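Local structure of beta-lactamase/D-alanine Carboxypeptidase (Yersinia pestis, 3RJU) at residues Thr150-Leu162 and Arg265-Ala277. The protein is probably a serine hydrolase of the beta-lactamase and penicillin-binding protein family, acting on beta-lactams or on D-alanine-ended peptides. Numbering follows the deposited sequence.
Sequences TVPPGVKAAYSNL and RGDLVSLKGMDVA
Y159 CG lies anti to the backbone N (chi1 -173°), while M274 bends at chi2 and chi3 and brings its selenium round to the edge of the tyrosine ring. The selenium lies 4.0 Å from Y159 CD1, a Met-aromatic contact made by selenomethionine. Beside it, A157 CB packs on L268 CD1 (3.9 Å), L271 CG and M274 CG. L283 of strand 282-284 touches these four residues.

The backbones form a two-stranded parallel sheet, 156-158 with 270-272. Its bonds run in the staggered parallel pattern: A157 N to S270 O, K272 N to A157 O (2.8 Å) and Y159 N to K272 O. The K272 N donor stands above the plane of the A157 carbonyl. A water also donates to A157 O and bonds S270 OG. V269 N donates a hydrogen bond to V155 O, almost in line with the C=O.

Y159 and N161 fit the (S/Y)xN motif of penicillin-recognising enzymes, K65 probably being the SxxK lysine. Y159 OH bonds K65 NZ and K302 NZ, and weakly a bound citrate.

On the sheet face bearing K156 and S270, the extended lysine runs alongside S270 OG, with K156 CG 3.3 Å away. A second water joins K156 NZ to S270 OG.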
loop_
_atom_site.group_PDB
_atom_site.type_symbol
_atom_site.label_atom_id
_atom_site.label_comp_id
_atom_site.label_asym_id
_atom_site.label_seq_id
_atom_site.Cartn_x
_atom_site.Cartn_y
_atom_site.Cartn_z
ATOM N N THR A 150 -13.043 -3.284 22.394
ATOM C CA THR A 150 -13.542 -4.456 23.091
ATOM C C THR A 150 -12.842 -5.778 22.773
ATOM O O THR A 150 -13.236 -6.828 23.282
ATOM C CB THR A 150 -15.057 -4.631 22.877
ATOM O OG1 THR A 150 -15.323 -4.826 21.481
ATOM C CG2 THR A 150 -15.814 -3.397 23.378
ATOM N N VAL A 151 -11.802 -5.740 21.952
ATOM C CA VAL A 151 -10.988 -6.928 21.734
ATOM C C VAL A 151 -9.545 -6.607 22.117
ATOM O O VAL A 151 -9.048 -5.504 21.857
ATOM C CB VAL A 151 -11.043 -7.403 20.277
ATOM C CG1 VAL A 151 -10.505 -6.347 19.381
ATOM C CG2 VAL A 151 -10.252 -8.687 20.093
ATOM N N PRO A 152 -8.858 -7.557 22.750
ATOM C CA PRO A 152 -7.463 -7.244 23.085
ATOM C C PRO A 152 -6.589 -7.141 21.835
ATOM O O PRO A 152 -6.884 -7.769 20.822
ATOM C CB PRO A 152 -7.016 -8.431 23.933
ATOM C CG PRO A 152 -8.019 -9.506 23.704
ATOM C CD PRO A 152 -9.285 -8.883 23.222
ATOM N N PRO A 153 -5.493 -6.389 21.920
ATOM C CA PRO A 153 -4.617 -6.256 20.748
ATOM C C PRO A 153 -3.802 -7.535 20.477
ATOM O O PRO A 153 -3.509 -8.312 21.388
ATOM C CB PRO A 153 -3.713 -5.078 21.125
ATOM C CG PRO A 153 -3.617 -5.172 22.649
ATOM C CD PRO A 153 -4.969 -5.697 23.117
ATOM N N GLY A 154 -3.440 -7.751 19.216
ATOM C CA GLY A 154 -2.626 -8.893 18.854
ATOM C C GLY A 154 -3.348 -10.227 18.846
ATOM O O GLY A 154 -2.704 -11.284 18.854
ATOM N N VAL A 155 -4.678 -10.187 18.828
ATOM C CA VAL A 155 -5.481 -11.401 18.900
ATOM C C VAL A 155 -6.208 -11.703 17.599
ATOM O O VAL A 155 -6.276 -12.857 17.171
ATOM C CB VAL A 155 -6.479 -11.311 20.072
ATOM C CG1 VAL A 155 -7.525 -12.430 20.032
ATOM C CG2 VAL A 155 -5.706 -11.355 21.394
ATOM N N LYS A 156 -6.751 -10.661 16.979
ATOM C CA LYS A 156 -7.446 -10.794 15.699
ATOM C C LYS A 156 -6.875 -9.800 14.694
ATOM O O LYS A 156 -6.572 -8.649 15.045
ATOM C CB LYS A 156 -8.948 -10.514 15.867
ATOM C CG LYS A 156 -9.712 -11.537 16.687
ATOM C CD LYS A 156 -11.185 -11.189 16.766
ATOM C CE LYS A 156 -11.936 -12.168 17.652
ATOM N NZ LYS A 156 -13.397 -11.859 17.615
ATOM N N ALA A 157 -6.704 -10.238 13.448
ATOM C CA ALA A 157 -6.410 -9.292 12.377
ATOM C C ALA A 157 -7.728 -8.870 11.759
ATOM O O ALA A 157 -8.556 -9.713 11.439
ATOM C CB ALA A 157 -5.519 -9.909 11.316
ATOM N N ALA A 158 -7.904 -7.568 11.570
ATOM C CA ALA A 158 -9.066 -7.054 10.862
ATOM C C ALA A 158 -8.570 -5.844 10.127
ATOM O O ALA A 158 -8.240 -4.827 10.736
ATOM C CB ALA A 158 -10.175 -6.687 11.821
ATOM N N TYR A 159 -8.483 -5.964 8.807
ATOM C CA TYR A 159 -7.891 -4.928 7.973
ATOM C C TYR A 159 -8.539 -3.594 8.296
ATOM O O TYR A 159 -9.773 -3.487 8.340
ATOM C CB TYR A 159 -8.158 -5.271 6.525
ATOM C CG TYR A 159 -7.482 -4.382 5.531
ATOM C CD1 TYR A 159 -6.152 -4.608 5.170
ATOM C CD2 TYR A 159 -8.160 -3.321 4.931
ATOM C CE1 TYR A 159 -5.511 -3.817 4.231
ATOM C CE2 TYR A 159 -7.526 -2.511 3.991
ATOM C CZ TYR A 159 -6.204 -2.769 3.634
ATOM O OH TYR A 159 -5.578 -1.993 2.687
ATOM N N SER A 160 -7.710 -2.574 8.493
ATOM C CA SER A 160 -8.220 -1.270 8.895
ATOM C C SER A 160 -7.529 -0.108 8.182
ATOM O O SER A 160 -6.294 -0.041 8.102
ATOM C CB SER A 160 -8.139 -1.098 10.419
ATOM O OG SER A 160 -8.576 0.194 10.792
ATOM N N ASN A 161 -8.354 0.774 7.629
ATOM C CA ASN A 161 -7.916 2.070 7.143
ATOM C C ASN A 161 -7.766 3.065 8.288
ATOM O O ASN A 161 -6.728 3.732 8.399
ATOM C CB ASN A 161 -8.891 2.571 6.087
ATOM C CG ASN A 161 -8.859 1.701 4.839
ATOM O OD1 ASN A 161 -7.800 1.211 4.452
ATOM N ND2 ASN A 161 -10.014 1.504 4.205
ATOM N N LEU A 162 -8.794 3.140 9.136
ATOM C CA LEU A 162 -8.763 4.012 10.309
ATOM C C LEU A 162 -7.460 3.860 11.105
ATOM O O LEU A 162 -6.807 4.852 11.436
ATOM C CB LEU A 162 -9.936 3.689 11.222
ATOM C CG LEU A 162 -9.953 4.403 12.569
ATOM C CD1 LEU A 162 -9.966 5.931 12.351
ATOM C CD2 LEU A 162 -11.165 3.937 13.392
ATOM N N ARG A 265 -0.195 -16.727 10.468
ATOM C CA ARG A 265 -1.646 -16.852 10.435
ATOM C C ARG A 265 -2.162 -17.619 11.655
ATOM O O ARG A 265 -3.163 -17.240 12.272
ATOM C CB ARG A 265 -2.093 -17.560 9.147
ATOM C CG ARG A 265 -3.568 -17.424 8.889
ATOM C CD ARG A 265 -4.000 -18.142 7.610
ATOM N NE ARG A 265 -5.423 -17.955 7.353
ATOM C CZ ARG A 265 -5.939 -16.919 6.687
ATOM N NH1 ARG A 265 -5.149 -15.981 6.174
ATOM N NH2 ARG A 265 -7.253 -16.819 6.536
ATOM N N GLY A 266 -1.456 -18.689 12.011
ATOM C CA GLY A 266 -1.849 -19.519 13.130
ATOM C C GLY A 266 -1.626 -18.884 14.492
ATOM O O GLY A 266 -2.069 -19.449 15.491
ATOM N N ASP A 267 -0.948 -17.730 14.539
ATOM C CA ASP A 267 -0.696 -17.017 15.799
ATOM C C ASP A 267 -1.897 -16.144 16.167
ATOM O O ASP A 267 -1.898 -15.530 17.242
ATOM C CB ASP A 267 0.487 -16.034 15.688
ATOM C CG ASP A 267 1.840 -16.690 15.491
ATOM O OD1 ASP A 267 2.040 -17.850 15.913
ATOM O OD2 ASP A 267 2.730 -15.977 14.917
ATOM N N LEU A 268 -2.868 -16.015 15.253
ATOM C CA LEU A 268 -4.065 -15.189 15.465
ATOM C C LEU A 268 -5.326 -16.030 15.585
ATOM O O LEU A 268 -5.446 -17.100 14.975
ATOM C CB LEU A 268 -4.245 -14.206 14.298
ATOM C CG LEU A 268 -3.116 -13.191 14.187
ATOM C CD1 LEU A 268 -3.139 -12.543 12.808
ATOM C CD2 LEU A 268 -3.241 -12.156 15.299
ATOM N N VAL A 269 -6.284 -15.534 16.362
ATOM C CA VAL A 269 -7.550 -16.231 16.520
ATOM C C VAL A 269 -8.365 -16.205 15.219
ATOM O O VAL A 269 -8.971 -17.207 14.831
ATOM C CB VAL A 269 -8.341 -15.637 17.700
ATOM C CG1 VAL A 269 -9.833 -16.048 17.664
ATOM C CG2 VAL A 269 -7.666 -16.053 18.995
ATOM N N SER A 270 -8.374 -15.060 14.554
ATOM C CA SER A 270 -9.043 -14.926 13.257
ATOM C C SER A 270 -8.415 -13.818 12.431
ATOM O O SER A 270 -7.722 -12.943 12.957
ATOM C CB SER A 270 -10.535 -14.635 13.422
ATOM O OG SER A 270 -10.737 -13.421 14.122
ATOM N N LEU A 271 -8.659 -13.863 11.131
ATOM C CA LEU A 271 -8.195 -12.821 10.217
ATOM C C LEU A 271 -9.331 -12.405 9.301
ATOM O O LEU A 271 -10.007 -13.247 8.693
ATOM C CB LEU A 271 -7.023 -13.306 9.350
ATOM C CG LEU A 271 -5.732 -13.674 10.086
ATOM C CD1 LEU A 271 -5.805 -15.097 10.646
ATOM C CD2 LEU A 271 -4.547 -13.526 9.132
ATOM N N LYS A 272 -9.523 -11.103 9.185
ATOM C CA LYS A 272 -10.568 -10.581 8.318
ATOM C C LYS A 272 -9.960 -9.564 7.376
ATOM O O LYS A 272 -9.232 -8.663 7.808
ATOM C CB LYS A 272 -11.659 -9.897 9.135
ATOM C CG LYS A 272 -12.745 -9.272 8.257
ATOM C CD LYS A 272 -13.741 -8.458 9.053
ATOM C CE LYS A 272 -14.881 -8.040 8.140
ATOM N NZ LYS A 272 -16.019 -7.494 8.899
ATOM N N GLY A 273 -10.271 -9.689 6.088
ATOM C CA GLY A 273 -9.846 -8.683 5.144
ATOM C C GLY A 273 -8.417 -8.808 4.648
ATOM O O GLY A 273 -7.942 -7.899 3.976
HETATM N N MSE A 274 -7.747 -9.918 4.963
HETATM C CA MSE A 274 -6.318 -10.062 4.660
HETATM C C MSE A 274 -6.021 -10.914 3.437
HETATM O O MSE A 274 -4.865 -10.985 3.016
HETATM C CB MSE A 274 -5.560 -10.686 5.845
HETATM C CG MSE A 274 -5.710 -9.946 7.182
HETATM SE SE MSE A 274 -5.436 -8.012 7.110
HETATM C CE MSE A 274 -3.673 -7.965 6.230
ATOM N N ASP A 275 -7.050 -11.556 2.883
ATOM C CA ASP A 275 -6.827 -12.617 1.903
ATOM C C ASP A 275 -7.213 -12.243 0.465
ATOM O O ASP A 275 -7.532 -13.116 -0.359
ATOM C CB ASP A 275 -7.562 -13.874 2.346
ATOM C CG ASP A 275 -7.133 -14.341 3.733
ATOM O OD1 ASP A 275 -5.917 -14.294 4.039
ATOM O OD2 ASP A 275 -8.023 -14.735 4.523
ATOM N N VAL A 276 -7.163 -10.948 0.167
ATOM C CA VAL A 276 -7.658 -10.443 -1.117
ATOM C C VAL A 276 -6.925 -11.050 -2.324
ATOM O O VAL A 276 -7.547 -11.345 -3.346
ATOM C CB VAL A 276 -7.624 -8.896 -1.142
ATOM C CG1 VAL A 276 -8.007 -8.331 -2.538
ATOM C CG2 VAL A 276 -8.534 -8.342 -0.032
ATOM N N ALA A 277 -5.615 -11.251 -2.199
ATOM C CA ALA A 277 -4.825 -11.785 -3.303
ATOM C C ALA A 277 -4.470 -13.260 -3.083
ATOM O O ALA A 277 -3.683 -13.837 -3.833
ATOM C CB ALA A 277 -3.567 -10.965 -3.485
HETATM O O HOH W 1 -3.321 -14.103 19.176
HETATM O O HOH W 2 -13.489 -13.561 14.951
HETATM O O HOH W 3 -10.751 -11.012 12.639
#